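Local coordinates for aminotransferase AspB (Helicobacter pylori 26695, PDB 3EZS), which is a class I and II aminotransferase, transferring amino groups between substrates with pyridoxal 5'-phosphate as its cofactor, at the interface of chains A and B. Numbering follows the deposited sequence. Chains: chain A/B, aminotransferase AspB.

Contact 1 and contact 2 are two patches of one two-fold symmetric interface, their C-alpha centres about 33 Å apart, and they share no residue. Contact 1 is mainly polar: the 3-10 helix 49-53 of chain A meets loop residues of chain B, with a water between them. Contact 2 is mainly apolar and lies at the chain B N-terminus; helix 92-102 enters it from both subunits, joined by helix 247-257 of A and helix 120-127 of B. Symmetry repeats each contact with the chains exchanged, so the dimer is joined at well-separated places, as expected for aminotransferases of this fold, which typically work as dimers.

Contact 1: the interface of chains A and B. Residues chain A 50, 52-53; chain B 35-37, 234.
The first torsions of A:Asn53 and B:Thr37 turn their polar ends toward each other's chain: CG of A:Asn53 lies between its own backbone N and carbonyl carbon (chi1 67°), while OG1 of B:Thr37 stands anti to its carbonyl carbon (chi1 -63°), facing the end of the 3-10 helix 49-53. There the hydroxyl sits over the face of the peptide that joins A:Leu52 to A:Asn53, OG1 to N of A:Asn53 3.0 Å, a close contact in which the N-H points aside. Its own hydrogen goes to the backbone O of B:Ser234, OG1 to O 2.8 Å, in the plane of that carbonyl; this second-shell acceptor directs it within chain B rather than at the peptide. Beside this, the amide ND2 of A:Asn53 donates to O of B:Phe35 at 3.0 Å. The acceptor lies nearly in the plane of the carboxamide, but the donor approaches from above the plane of the B:Phe35 carbonyl, 56° out of it. A water fills the gap between A:His50 and the backbone N of B:Thr37. That N points almost straight at it, 2.9 Å from the water oxygen, and the carboxylate OE1 of B:Glu36, on a chain bent at chi2, reaches it at 2.8 Å. From chain A comes the carbonyl O of A:His50, 2.6 Å from the water. The patch is a polar part of the aminotransferase dimer interface, with a small apolar touch where CB of A:Leu52 lies 3.9 Å from CB of B:Thr37.

Contact 2: the interface of chains A and B. Residues chain A 100-101, 104-105, 256; chain B 2, 96, 126-127, 129.
B:Met2, present as selenomethionine and the first modelled residue of chain B, lays its side chain between A:Phe104 and A:Phe256 in this aromatic cluster of a class I and II aminotransferase dimer. The polar contact is at the backbone: N of B:Met2 bonds the carboxylate OD2 of A:Asp105 at 2.7 Å, arriving nearly along the C-O axis of the acceptor. A second, weak hydrogen bond runs from the side-chain amine NZ of B:Lys129 to the backbone O of A:Phe104, 3.4 Å away; the same amine may also feel the negative charge of A:Asp105.

The B:Met2 chain leaves with CG anti to N and bends at chi3 (-68°), which sets CE over one face of the A:Phe104 ring, 3.5 Å from its centroid and offset toward the rim. SE meets A:Phe256 at CD1, 3.3 Å away, the two side chains crossing at about a right angle, while A:Phe101 approaches the selenium more distantly.

Among the rings, B:Phe127 and A:Phe104 are nearly parallel (about 12°) but displaced, meeting rim to rim, CD1 to CE1 3.6 Å. A:Phe256, inclined to B:Phe127 by about 48°, brings its CE1/CZ edge over the rim of one face, CE1 to CE1 3.7 Å. Edge contacts with oxygen add to these. The backbone O of B:Phe127 lies in the plane of the A:Phe104 ring, 3.5 Å from CE1, and the hydroxyl OG of A:Ser100 stands in plane at the rim of B:Phe127, near its CZ.

Contact 1: the interface of chains A and B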
loop_
_atom_site.group_PDB
_atom_site.type_symbol
_atom_site.label_atom_id
_atom_site.label_comp_id
_atom_site.label_asym_id
_atom_site.label_seq_id
_atom_site.Cartn_x
_atom_site.Cartn_y
_atom_site.Cartn_z
ATOM N N HIS A 50 -13.460 13.519 11.224
ATOM C CA HIS A 50 -13.456 13.012 12.595
ATOM C C HIS A 50 -13.001 11.549 12.706
ATOM O O HIS A 50 -12.479 11.150 13.739
ATOM C CB HIS A 50 -14.858 13.153 13.226
ATOM C CG HIS A 50 -15.933 12.404 12.493
ATOM N ND1 HIS A 50 -16.327 11.129 12.844
ATOM C CD2 HIS A 50 -16.691 12.750 11.425
ATOM C CE1 HIS A 50 -17.269 10.718 12.014
ATOM N NE2 HIS A 50 -17.509 11.681 11.144
ATOM N N LEU A 52 -10.432 10.138 11.518
ATOM C CA LEU A 52 -8.970 10.039 11.392
ATOM C C LEU A 52 -8.313 9.324 12.565
ATOM O O LEU A 52 -7.197 8.813 12.434
ATOM C CB LEU A 52 -8.331 11.427 11.219
ATOM C CG LEU A 52 -8.389 12.057 9.818
ATOM C CD1 LEU A 52 -7.780 13.477 9.817
ATOM C CD2 LEU A 52 -7.701 11.170 8.788
ATOM N N ASN A 53 -9.007 9.277 13.693
ATOM C CA ASN A 53 -8.508 8.587 14.878
ATOM C C ASN A 53 -8.762 7.080 14.886
ATOM O O ASN A 53 -8.372 6.409 15.818
ATOM C CB ASN A 53 -9.054 9.218 16.166
ATOM C CG ASN A 53 -10.571 9.031 16.352
ATOM O OD1 ASN A 53 -11.327 8.862 15.401
ATOM N ND2 ASN A 53 -11.005 9.083 17.599
ATOM N N PHE B 35 -8.244 8.684 21.336
ATOM C CA PHE B 35 -8.415 10.121 21.466
ATOM C C PHE B 35 -8.831 10.672 20.115
ATOM O O PHE B 35 -8.575 10.062 19.076
ATOM C CB PHE B 35 -7.124 10.815 21.908
ATOM C CG PHE B 35 -6.520 10.255 23.160
ATOM C CD1 PHE B 35 -7.233 10.252 24.354
ATOM C CD2 PHE B 35 -5.220 9.780 23.165
ATOM C CE1 PHE B 35 -6.671 9.754 25.516
ATOM C CE2 PHE B 35 -4.654 9.275 24.336
ATOM C CZ PHE B 35 -5.380 9.264 25.507
ATOM N N GLU B 36 -9.458 11.836 20.141
ATOM C CA GLU B 36 -9.896 12.499 18.937
ATOM C C GLU B 36 -8.673 13.028 18.216
ATOM O O GLU B 36 -7.671 13.345 18.849
ATOM C CB GLU B 36 -10.825 13.660 19.276
ATOM C CG GLU B 36 -12.111 13.286 20.039
ATOM C CD GLU B 36 -13.161 12.541 19.214
ATOM O OE1 GLU B 36 -12.961 12.319 17.995
ATOM O OE2 GLU B 36 -14.219 12.197 19.801
ATOM N N THR B 37 -8.738 13.084 16.888
ATOM C CA THR B 37 -7.643 13.646 16.112
ATOM C C THR B 37 -7.734 15.153 16.292
ATOM O O THR B 37 -8.833 15.699 16.191
ATOM C CB THR B 37 -7.749 13.288 14.626
ATOM O OG1 THR B 37 -7.656 11.865 14.481
ATOM C CG2 THR B 37 -6.620 13.976 13.828
ATOM N N SER B 234 -2.511 10.662 17.445
ATOM C CA SER B 234 -3.850 10.078 17.506
ATOM C C SER B 234 -4.502 10.198 16.123
ATOM O O SER B 234 -5.657 10.614 16.008
ATOM C CB SER B 234 -4.728 10.775 18.563
ATOM O OG SER B 234 -4.139 10.771 19.846
HETATM O O HOH W 1 -11.303 12.354 15.721
#

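Contact 2: the interface of chains A and B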
loop_
_atom_site.group_PDB
_atom_site.type_symbol
_atom_site.label_atom_id
_atom_site.label_comp_id
_atom_site.label_asym_id
_atom_site.label_seq_id
_atom_site.Cartn_x
_atom_site.Cartn_y
_atom_site.Cartn_z
ATOM N N SER A 100 2.348 -12.272 -7.222
ATOM C CA SER A 100 3.239 -12.856 -6.209
ATOM C C SER A 100 2.419 -13.654 -5.191
ATOM O O SER A 100 2.897 -14.637 -4.635
ATOM C CB SER A 100 4.134 -11.809 -5.502
ATOM O OG SER A 100 3.404 -10.916 -4.675
ATOM N N PHE A 101 1.191 -13.228 -4.932
ATOM C CA PHE A 101 0.319 -14.000 -4.073
ATOM C C PHE A 101 -0.058 -15.345 -4.723
ATOM O O PHE A 101 0.219 -16.390 -4.151
ATOM C CB PHE A 101 -0.931 -13.206 -3.699
ATOM C CG PHE A 101 -2.102 -14.075 -3.305
ATOM C CD1 PHE A 101 -2.130 -14.721 -2.074
ATOM C CD2 PHE A 101 -3.172 -14.256 -4.183
ATOM C CE1 PHE A 101 -3.208 -15.540 -1.732
ATOM C CE2 PHE A 101 -4.245 -15.069 -3.843
ATOM C CZ PHE A 101 -4.265 -15.703 -2.616
ATOM N N PHE A 104 2.888 -17.730 -5.539
ATOM C CA PHE A 104 3.832 -17.734 -4.426
ATOM C C PHE A 104 4.716 -18.962 -4.293
ATOM O O PHE A 104 5.923 -18.836 -4.028
ATOM C CB PHE A 104 3.106 -17.515 -3.085
ATOM C CG PHE A 104 4.044 -17.369 -1.929
ATOM C CD1 PHE A 104 4.784 -16.211 -1.773
ATOM C CD2 PHE A 104 4.219 -18.395 -1.022
ATOM C CE1 PHE A 104 5.668 -16.070 -0.709
ATOM C CE2 PHE A 104 5.103 -18.262 0.030
ATOM C CZ PHE A 104 5.827 -17.105 0.181
ATOM N N ASP A 105 4.124 -20.142 -4.438
ATOM C CA ASP A 105 4.897 -21.376 -4.296
ATOM C C ASP A 105 5.247 -22.064 -5.624
ATOM O O ASP A 105 5.696 -23.214 -5.623
ATOM C CB ASP A 105 4.136 -22.326 -3.378
ATOM C CG ASP A 105 4.192 -21.896 -1.916
ATOM O OD1 ASP A 105 5.328 -21.720 -1.377
ATOM O OD2 ASP A 105 3.099 -21.771 -1.303
ATOM N N PHE A 256 -3.789 -12.770 2.933
ATOM C CA PHE A 256 -2.483 -12.235 2.557
ATOM C C PHE A 256 -2.471 -10.705 2.744
ATOM O O PHE A 256 -1.542 -10.148 3.289
ATOM C CB PHE A 256 -2.156 -12.657 1.116
ATOM C CG PHE A 256 -0.902 -12.022 0.533
ATOM C CD1 PHE A 256 0.346 -12.271 1.080
ATOM C CD2 PHE A 256 -0.975 -11.228 -0.607
ATOM C CE1 PHE A 256 1.504 -11.707 0.525
ATOM C CE2 PHE A 256 0.183 -10.678 -1.181
ATOM C CZ PHE A 256 1.415 -10.917 -0.619
HETATM N N MSE B 2 1.487 -20.984 0.729
HETATM C CA MSE B 2 1.418 -19.796 1.630
HETATM C C MSE B 2 0.567 -20.118 2.863
HETATM O O MSE B 2 -0.612 -20.465 2.722
HETATM C CB MSE B 2 0.846 -18.580 0.885
HETATM C CG MSE B 2 0.709 -17.357 1.780
HETATM SE SE MSE B 2 0.401 -15.615 0.948
HETATM C CE MSE B 2 2.104 -15.331 0.042
ATOM N N PHE B 96 6.732 -4.755 6.718
ATOM C CA PHE B 96 6.493 -5.968 5.929
ATOM C C PHE B 96 7.335 -6.056 4.650
ATOM O O PHE B 96 7.870 -7.133 4.323
ATOM C CB PHE B 96 5.009 -6.099 5.538
ATOM C CG PHE B 96 4.701 -7.358 4.787
ATOM C CD1 PHE B 96 4.485 -8.544 5.465
ATOM C CD2 PHE B 96 4.658 -7.369 3.391
ATOM C CE1 PHE B 96 4.200 -9.722 4.780
ATOM C CE2 PHE B 96 4.379 -8.548 2.690
ATOM C CZ PHE B 96 4.150 -9.725 3.384
ATOM N N LYS B 126 8.294 -14.763 6.631
ATOM C CA LYS B 126 7.678 -15.839 5.833
ATOM C C LYS B 126 7.543 -15.458 4.362
ATOM O O LYS B 126 7.816 -16.263 3.495
ATOM C CB LYS B 126 6.319 -16.261 6.400
ATOM C CG LYS B 126 6.408 -16.986 7.755
ATOM C CD LYS B 126 5.054 -17.089 8.487
ATOM C CE LYS B 126 4.169 -18.192 7.962
ATOM N NZ LYS B 126 2.830 -18.221 8.640
ATOM N N PHE B 127 7.153 -14.224 4.082
ATOM C CA PHE B 127 7.005 -13.795 2.706
ATOM C C PHE B 127 8.317 -13.924 1.919
ATOM O O PHE B 127 8.308 -14.418 0.800
ATOM C CB PHE B 127 6.456 -12.376 2.658
ATOM C CG PHE B 127 6.115 -11.900 1.274
ATOM C CD1 PHE B 127 5.281 -12.648 0.446
ATOM C CD2 PHE B 127 6.564 -10.660 0.830
ATOM C CE1 PHE B 127 4.952 -12.196 -0.845
ATOM C CE2 PHE B 127 6.236 -10.190 -0.444
ATOM C CZ PHE B 127 5.423 -10.961 -1.282
ATOM N N LYS B 129 10.603 -15.987 2.620
ATOM C CA LYS B 129 11.071 -17.365 2.878
ATOM C C LYS B 129 12.350 -17.430 3.733
ATOM O O LYS B 129 13.219 -18.253 3.504
ATOM C CB LYS B 129 11.245 -18.123 1.546
ATOM C CG LYS B 129 9.977 -18.088 0.650
ATOM C CD LYS B 129 10.157 -18.797 -0.696
ATOM C CE LYS B 129 9.021 -18.448 -1.672
ATOM N NZ LYS B 129 9.181 -19.089 -3.017
#